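Long-range contact in DyP-type peroxidase (Thermobifida cellulosilytica, PDB 4GS1), which probably uses hydrogen peroxide, through its bound haem, to oxidise dyes and other organic substrates: residues B[67-72]-B[117-122]. Residues are numbered along the deposited sequence; the frame is centred on the assembly and turned at random.
Sequences AAAREG and EAMDAA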
ATOM      1  N   ALA B  67      13.019 -33.585 -14.127  1.00 29.32           N
ATOM      2  CA  ALA B  67      14.335 -33.449 -13.507  1.00 26.99           C
ATOM      3  C   ALA B  67      14.751 -31.980 -13.397  1.00 32.26           C
ATOM      4  O   ALA B  67      15.268 -31.547 -12.365  1.00 27.51           O
ATOM      5  CB  ALA B  67      15.379 -34.250 -14.276  1.00 29.48           C
ATOM      6  N   ALA B  68      14.523 -31.216 -14.458  1.00 31.37           N
ATOM      7  CA  ALA B  68      14.840 -29.788 -14.450  1.00 30.04           C
ATOM      8  C   ALA B  68      13.965 -29.021 -13.464  1.00 26.30           C
ATOM      9  O   ALA B  68      14.415 -28.048 -12.853  1.00 26.62           O
ATOM     10  CB  ALA B  68      14.696 -29.201 -15.847  1.00 29.72           C
ATOM     11  N   ALA B  69      12.710 -29.444 -13.331  1.00 25.39           N
ATOM     12  CA  ALA B  69      11.774 -28.785 -12.425  1.00 22.40           C
ATOM     13  C   ALA B  69      12.192 -29.020 -10.976  1.00 22.92           C
ATOM     14  O   ALA B  69      12.118 -28.121 -10.138  1.00 25.78           O
ATOM     15  CB  ALA B  69      10.346 -29.277 -12.673  1.00 21.73           C
ATOM     16  N   ARG B  70      12.629 -30.241 -10.681  1.00 22.61           N
ATOM     17  CA  ARG B  70      13.124 -30.562  -9.350  1.00 22.37           C
ATOM     18  C   ARG B  70      14.377 -29.750  -9.033  1.00 26.87           C
ATOM     19  O   ARG B  70      14.522 -29.228  -7.928  1.00 25.15           O
ATOM     20  CB  ARG B  70      13.415 -32.064  -9.245  1.00 29.04           C
ATOM     21  CG  ARG B  70      13.869 -32.515  -7.868  1.00 38.70           C
ATOM     22  CD  ARG B  70      14.074 -34.026  -7.820  1.00 41.01           C
ATOM     23  NE  ARG B  70      12.813 -34.763  -7.903  1.00 44.25           N
ATOM     24  CZ  ARG B  70      12.066 -35.096  -6.852  1.00 46.01           C
ATOM     25  NH1 ARG B  70      12.444 -34.761  -5.624  1.00 38.69           N
ATOM     26  NH2 ARG B  70      10.937 -35.770  -7.031  1.00 47.71           N
ATOM     27  N   GLU B  71      15.275 -29.640 -10.009  1.00 26.94           N
ATOM     28  CA  GLU B  71      16.487 -28.843  -9.843  1.00 26.47           C
ATOM     29  C   GLU B  71      16.136 -27.368  -9.665  1.00 25.24           C
ATOM     30  O   GLU B  71      16.739 -26.675  -8.838  1.00 26.43           O
ATOM     31  CB  GLU B  71      17.423 -29.021 -11.039  1.00 33.83           C
ATOM     32  CG  GLU B  71      18.840 -28.551 -10.775  1.00 52.16           C
ATOM     33  CD  GLU B  71      19.482 -29.282  -9.611  1.00 69.53           C
ATOM     34  OE1 GLU B  71      19.258 -30.505  -9.477  1.00 74.52           O
ATOM     35  OE2 GLU B  71      20.201 -28.631  -8.824  1.00 75.92           O
ATOM     36  N   GLY B  72      15.157 -26.894 -10.432  1.00 24.64           N
ATOM     37  CA  GLY B  72      14.704 -25.514 -10.320  1.00 22.83           C
ATOM     38  C   GLY B  72      14.092 -25.210  -8.964  1.00 24.92           C
ATOM     39  O   GLY B  72      14.351 -24.163  -8.362  1.00 23.77           O
ATOM     40  N   GLU B 117       3.372 -31.733  -9.215  1.00 23.27           N
ATOM     41  CA  GLU B 117       2.984 -32.260 -10.525  1.00 26.58           C
ATOM     42  C   GLU B 117       4.096 -32.054 -11.562  1.00 27.58           C
ATOM     43  O   GLU B 117       4.432 -32.969 -12.314  1.00 25.95           O
ATOM     44  CB  GLU B 117       1.659 -31.650 -11.007  1.00 27.11           C
ATOM     45  CG  GLU B 117       0.457 -31.983 -10.115  1.00 32.48           C
ATOM     46  CD  GLU B 117       0.319 -33.479  -9.819  1.00 45.93           C
ATOM     47  OE1 GLU B 117       0.582 -34.302 -10.726  1.00 44.90           O
ATOM     48  OE2 GLU B 117      -0.051 -33.836  -8.673  1.00 46.70           O
ATOM     49  N   ALA B 118       4.680 -30.857 -11.586  1.00 26.65           N
ATOM     50  CA  ALA B 118       5.778 -30.568 -12.512  1.00 23.09           C
ATOM     51  C   ALA B 118       7.002 -31.450 -12.259  1.00 26.91           C
ATOM     52  O   ALA B 118       7.750 -31.755 -13.185  1.00 29.47           O
ATOM     53  CB  ALA B 118       6.167 -29.098 -12.436  1.00 22.56           C
ATOM     54  N   MET B 119       7.214 -31.841 -11.004  1.00 24.56           N
ATOM     55  CA  MET B 119       8.347 -32.701 -10.659  1.00 25.92           C
ATOM     56  C   MET B 119       8.021 -34.182 -10.838  1.00 30.68           C
ATOM     57  O   MET B 119       8.848 -35.033 -10.508  1.00 32.12           O
ATOM     58  CB  MET B 119       8.802 -32.461  -9.213  1.00 25.72           C
ATOM     59  CG  MET B 119       9.263 -31.048  -8.923  1.00 26.06           C
ATOM     60  SD  MET B 119       9.883 -30.812  -7.238  1.00 35.08           S
ATOM     61  CE  MET B 119       8.443 -31.220  -6.260  1.00 26.22           C
ATOM     62  N   ASP B 120       6.827 -34.481 -11.354  1.00 26.66           N
ATOM     63  CA  ASP B 120       6.357 -35.865 -11.492  1.00 26.91           C
ATOM     64  C   ASP B 120       6.457 -36.552 -10.132  1.00 34.83           C
ATOM     65  O   ASP B 120       7.010 -37.646 -10.001  1.00 34.78           O
ATOM     66  CB  ASP B 120       7.162 -36.615 -12.569  1.00 33.10           C
ATOM     67  CG  ASP B 120       6.544 -37.954 -12.951  1.00 38.84           C
ATOM     68  OD1 ASP B 120       5.309 -38.115 -12.839  1.00 33.85           O
ATOM     69  OD2 ASP B 120       7.302 -38.854 -13.373  1.00 47.28           O
ATOM     70  N   ALA B 121       5.917 -35.885  -9.116  1.00 29.63           N
ATOM     71  CA  ALA B 121       6.021 -36.357  -7.740  1.00 30.08           C
ATOM     72  C   ALA B 121       4.670 -36.430  -7.039  1.00 27.57           C
ATOM     73  O   ALA B 121       4.557 -36.092  -5.859  1.00 28.21           O
ATOM     74  CB  ALA B 121       6.976 -35.472  -6.954  1.00 26.42           C
ATOM     75  N   ALA B 122       3.648 -36.887  -7.756  1.00 28.78           N
ATOM     76  CA  ALA B 122       2.309 -36.991  -7.186  1.00 32.48           C
ATOM     77  C   ALA B 122       2.284 -37.942  -5.990  1.00 32.97           C
ATOM     78  O   ALA B 122       1.412 -37.844  -5.126  1.00 33.69           O
ATOM     79  CB  ALA B 122       1.315 -37.437  -8.249  1.00 37.44           C
TER
HETATM   80  O   HOH W   1      11.617 -35.123 -10.393  1.00 45.35           O
HETATM   81  O   HOH W   2      10.472 -37.097  -9.416  1.00 48.60           O
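The guanidinium of R70, the one flat side-chain group that meets the other segment, has M119 O and A121 CB set obliquely to its plane, and water 1 at its edge, in plane. A121 CB lies 4.0 Å from R70 NH2, a small methyl beside a charged tip. No direct hydrogen bond joins the segments; two waters do that work. Water 1 accepts from R70 NE at 2.8 Å and water 2 accepts from R70 NH2, and both donate to M119 O, so two bonds grip this carbonyl and the guanidinium is held at two of its nitrogens. Arginine suits the place: CG stands anti to the backbone N (chi1 -177°), and the long chain, bent at chi3, carries the guanidinium to the waters and to A121 CB. Its several N-H groups serve different partners: NH1 hydrogen-bonds to the carbonyl oxygens of L392 and V393, bringing the C-terminal tail into the same network.

The contact joins the first turns of helix 66-90 to the C-terminal end of helix 113-118, within the N-terminal ferredoxin-like half of this DyP-type peroxidase. Helix 113-118 closes in a Schellman motif: D120 leaves helical geometry with positive phi (54°), two bonds run back into the last turn, and A121 follows in the loop.

Apart from the water bridges, the contact is van der Waals packing. M119 lays CG and SD against the helix backbone, each 3.9 Å from R70 CA; chi1 (-61°) puts CG beside its own backbone N, and an unbranched, flexible thioether can lie against that surface. A69, whose methyl is short enough for close approach, sets CB 3.6 Å from A118 O and 4.2 Å from A118 CB. M119 also reaches A73, one helical turn beyond A69.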